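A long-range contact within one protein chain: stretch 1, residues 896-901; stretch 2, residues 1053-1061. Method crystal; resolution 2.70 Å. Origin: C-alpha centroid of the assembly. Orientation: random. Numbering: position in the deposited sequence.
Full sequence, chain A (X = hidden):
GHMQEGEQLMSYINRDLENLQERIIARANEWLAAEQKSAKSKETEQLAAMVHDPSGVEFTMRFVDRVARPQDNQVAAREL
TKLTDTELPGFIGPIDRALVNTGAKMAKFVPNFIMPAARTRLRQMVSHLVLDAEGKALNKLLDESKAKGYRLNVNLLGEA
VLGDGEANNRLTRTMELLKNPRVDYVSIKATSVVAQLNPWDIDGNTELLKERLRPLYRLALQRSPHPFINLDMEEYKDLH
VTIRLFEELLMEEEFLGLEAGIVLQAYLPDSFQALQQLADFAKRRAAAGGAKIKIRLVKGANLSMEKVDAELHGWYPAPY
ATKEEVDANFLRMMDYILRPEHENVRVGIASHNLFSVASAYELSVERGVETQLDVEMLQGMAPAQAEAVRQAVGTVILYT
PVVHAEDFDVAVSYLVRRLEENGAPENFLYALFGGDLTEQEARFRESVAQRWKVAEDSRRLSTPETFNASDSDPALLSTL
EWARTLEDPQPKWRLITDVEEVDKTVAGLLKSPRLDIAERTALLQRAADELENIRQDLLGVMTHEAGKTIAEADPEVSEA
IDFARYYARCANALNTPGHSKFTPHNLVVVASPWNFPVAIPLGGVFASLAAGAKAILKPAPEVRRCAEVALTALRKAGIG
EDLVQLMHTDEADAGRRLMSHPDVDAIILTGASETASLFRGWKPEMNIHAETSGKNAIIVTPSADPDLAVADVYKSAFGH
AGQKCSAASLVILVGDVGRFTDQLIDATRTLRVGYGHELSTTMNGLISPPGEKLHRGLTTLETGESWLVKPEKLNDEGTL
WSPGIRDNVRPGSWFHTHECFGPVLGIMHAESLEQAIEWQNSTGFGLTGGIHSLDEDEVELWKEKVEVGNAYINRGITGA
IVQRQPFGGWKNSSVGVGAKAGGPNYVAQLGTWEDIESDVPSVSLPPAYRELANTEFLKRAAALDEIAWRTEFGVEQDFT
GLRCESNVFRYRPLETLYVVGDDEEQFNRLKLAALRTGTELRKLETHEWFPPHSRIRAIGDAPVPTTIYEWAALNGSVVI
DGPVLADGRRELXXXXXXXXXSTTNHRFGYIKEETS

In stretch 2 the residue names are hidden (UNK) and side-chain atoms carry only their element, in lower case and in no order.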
# COMPACT_ATOMS: atom_id res chain seq x y z
N GLY A 896 14.82 -15.22 -18.54
CA GLY A 896 15.22 -14.27 -19.55
C GLY A 896 16.31 -13.33 -19.06
O GLY A 896 16.90 -13.50 -17.99
N VAL A 897 16.63 -12.35 -19.91
CA VAL A 897 17.57 -11.30 -19.51
C VAL A 897 17.04 -10.53 -18.31
O VAL A 897 17.83 -10.02 -17.49
CB VAL A 897 17.86 -10.37 -20.69
CG1 VAL A 897 18.91 -9.37 -20.25
CG2 VAL A 897 18.34 -11.19 -21.89
N GLY A 898 15.73 -10.38 -18.19
CA GLY A 898 15.17 -10.00 -16.91
C GLY A 898 15.03 -8.53 -16.54
O GLY A 898 15.21 -8.19 -15.37
N ALA A 899 14.70 -7.64 -17.46
CA ALA A 899 14.38 -6.28 -17.01
C ALA A 899 13.07 -6.33 -16.25
O ALA A 899 12.23 -7.19 -16.49
CB ALA A 899 14.24 -5.29 -18.16
N LYS A 900 12.91 -5.39 -15.33
CA LYS A 900 11.71 -5.32 -14.51
C LYS A 900 10.56 -4.68 -15.27
O LYS A 900 10.72 -3.61 -15.86
CB LYS A 900 11.95 -4.56 -13.22
CG LYS A 900 12.79 -5.33 -12.27
CD LYS A 900 13.06 -4.62 -10.99
CE LYS A 900 13.50 -5.66 -10.00
NZ LYS A 900 13.50 -5.10 -8.67
N ALA A 901 9.40 -5.31 -15.22
CA ALA A 901 8.19 -4.65 -15.66
C ALA A 901 7.97 -3.42 -14.79
O ALA A 901 8.26 -3.43 -13.58
CB ALA A 901 6.99 -5.60 -15.54
N UNK A 1053 23.90 -4.53 -19.58
CA UNK A 1053 22.73 -5.10 -18.91
C UNK A 1053 22.93 -6.59 -18.67
O UNK A 1053 22.45 -7.14 -17.67
c UNK A 1053 20.96 -3.35 -19.75
c UNK A 1053 20.60 -2.81 -18.41
c UNK A 1053 21.44 -4.82 -19.70
c UNK A 1053 19.80 -3.10 -20.68
N UNK A 1054 23.69 -7.25 -19.54
CA UNK A 1054 24.01 -8.66 -19.40
C UNK A 1054 24.86 -8.95 -18.17
O UNK A 1054 24.95 -10.11 -17.76
n UNK A 1054 24.50 -8.47 -23.07
c UNK A 1054 23.57 -8.38 -24.00
n UNK A 1054 22.42 -8.80 -23.49
c UNK A 1054 24.71 -9.17 -20.65
c UNK A 1054 22.62 -9.16 -22.18
c UNK A 1054 23.93 -8.95 -21.90
N UNK A 1055 25.45 -7.92 -17.57
CA UNK A 1055 26.33 -8.10 -16.42
C UNK A 1055 25.71 -7.63 -15.11
O UNK A 1055 26.40 -7.61 -14.09
c UNK A 1055 27.65 -7.38 -16.68
c UNK A 1055 29.54 -8.78 -17.53
c UNK A 1055 28.08 -7.77 -19.12
c UNK A 1055 28.44 -7.99 -17.80
c UNK A 1055 29.90 -9.13 -19.88
c UNK A 1055 28.80 -8.35 -20.16
c UNK A 1055 30.27 -9.34 -18.57
N UNK A 1056 24.42 -7.27 -15.12
CA UNK A 1056 23.76 -6.59 -14.00
C UNK A 1056 22.36 -7.17 -13.74
O UNK A 1056 21.63 -7.57 -14.65
c UNK A 1056 25.70 -4.15 -13.15
c UNK A 1056 24.65 -2.97 -15.09
c UNK A 1056 24.95 -4.32 -14.46
c UNK A 1056 23.64 -5.08 -14.26
N UNK A 1057 21.99 -7.16 -12.48
CA UNK A 1057 20.66 -7.55 -12.05
C UNK A 1057 19.94 -6.31 -11.52
O UNK A 1057 20.40 -5.69 -10.56
c UNK A 1057 22.17 -10.24 -9.02
c UNK A 1057 20.74 -8.62 -10.96
n UNK A 1057 22.62 -11.18 -7.95
c UNK A 1057 21.38 -10.87 -10.15
c UNK A 1057 21.39 -9.93 -11.35
N UNK A 1058 18.81 -5.97 -12.12
CA UNK A 1058 18.07 -4.80 -11.67
C UNK A 1058 17.46 -5.08 -10.30
O UNK A 1058 17.13 -6.23 -9.97
c UNK A 1058 17.50 -4.15 -14.06
c UNK A 1058 16.97 -4.45 -12.67
o UNK A 1058 16.76 -3.64 -16.27
c UNK A 1058 16.41 -3.86 -15.08
o UNK A 1058 15.22 -3.89 -14.70
N UNK A 1059 17.33 -4.03 -9.48
CA UNK A 1059 16.75 -4.16 -8.14
C UNK A 1059 16.06 -2.88 -7.67
O UNK A 1059 16.63 -1.79 -7.77
c UNK A 1059 18.39 -4.98 -4.69
o UNK A 1059 19.31 -4.19 -4.51
c UNK A 1059 17.30 -4.66 -5.68
c UNK A 1059 17.81 -4.56 -7.11
n UNK A 1059 18.26 -6.12 -4.01
N UNK A 1060 14.88 -3.04 -7.08
CA UNK A 1060 14.14 -1.94 -6.45
C UNK A 1060 14.20 -2.08 -4.94
O UNK A 1060 13.89 -3.15 -4.41
c UNK A 1060 12.69 -1.94 -6.90
N UNK A 1061 14.61 -1.01 -4.24
CA UNK A 1061 14.68 -1.00 -2.78
C UNK A 1061 13.75 0.09 -2.28
O UNK A 1061 14.03 1.29 -2.46
c UNK A 1061 17.09 -1.68 -2.97
c UNK A 1061 16.09 -0.79 -2.25
c UNK A 1061 16.12 -1.03 -0.75

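Position 1053 carries four carbons, forked at the second. CA-to-CB points toward stretch 1, but the nearest approach, from its CB to CG1 of Val 897, is 5.2 Å. The fork after one methylene identifies Leu 1053, an apolar side chain flanking the contact without entering it.

Position 1054 has one carbon followed by a five-membered ring of three carbons and two nitrogens. CA-to-CB points sideways, but the ring comes nearer, and one of its carbons lies 4.2 Å from CG1 of Val 897, which sits at the ring edge, near its plane. This is His 1054, the carbon CD2. A carbon of the ring edge suits an aliphatic neighbour, while ND1 is hydrogen-bonded just outside the stretch.

At 1055 one carbon leads to a ring of six carbons, buried and out of reach of stretch 1. An apolar ring suits such a site: Phe 1055. Position 1056 shows four carbons forked at the second, also buried and out of reach, and its N donates to O of Leu 1053 (3.2 Å). An apolar branched chain fits here, hence Leu 1056.

At 1057 four carbons in a row end in nitrogen. CA-to-CB points sideways and the end leads away, suiting a long charged chain at a partly exposed site: Lys 1057.

Position 1058 has three carbons, the third carrying two oxygens. One oxygen lies 2.8 Å from N of Lys 900, and the other 3.6 Å from CB of Ala 899. The carboxylate makes this Glu 1058. Its extended chain (chi2 t) brings OE2 to Lys 900 N, which donates to it with a nearly straight angle of 163°; OE1 is hydrogen-bonded elsewhere in the structure.

At 1059 the third of three carbons bears one oxygen and one nitrogen. CA-to-CB points away, but CA lies 3.4 Å from NZ of Lys 900. This is Gln 1059, whose amide can both donate and accept; OE1 and NE2 are both hydrogen-bonded elsewhere.

Position 1060 has a single carbon, CB, pointing toward stretch 1, 3.7 Å from NZ of Lys 900. It is Ala 1060. NZ of Lys 900 is also 2.9 Å from N of Ala 1060, but both are donors and form no hydrogen bond.

At 1061 one carbon bears two more, buried and pointing away, where an apolar branched chain suits: Val 1061.

The contact is small, 307 Å², and its single hydrogen bond joins a buried carboxylate to the backbone of an irregular segment. Around that anchor, Lys 900 extends along the strand to Ala 1060, while Val 897 meets His 1054.

Stretch 2 (1053-1061) LHFLKEQAV
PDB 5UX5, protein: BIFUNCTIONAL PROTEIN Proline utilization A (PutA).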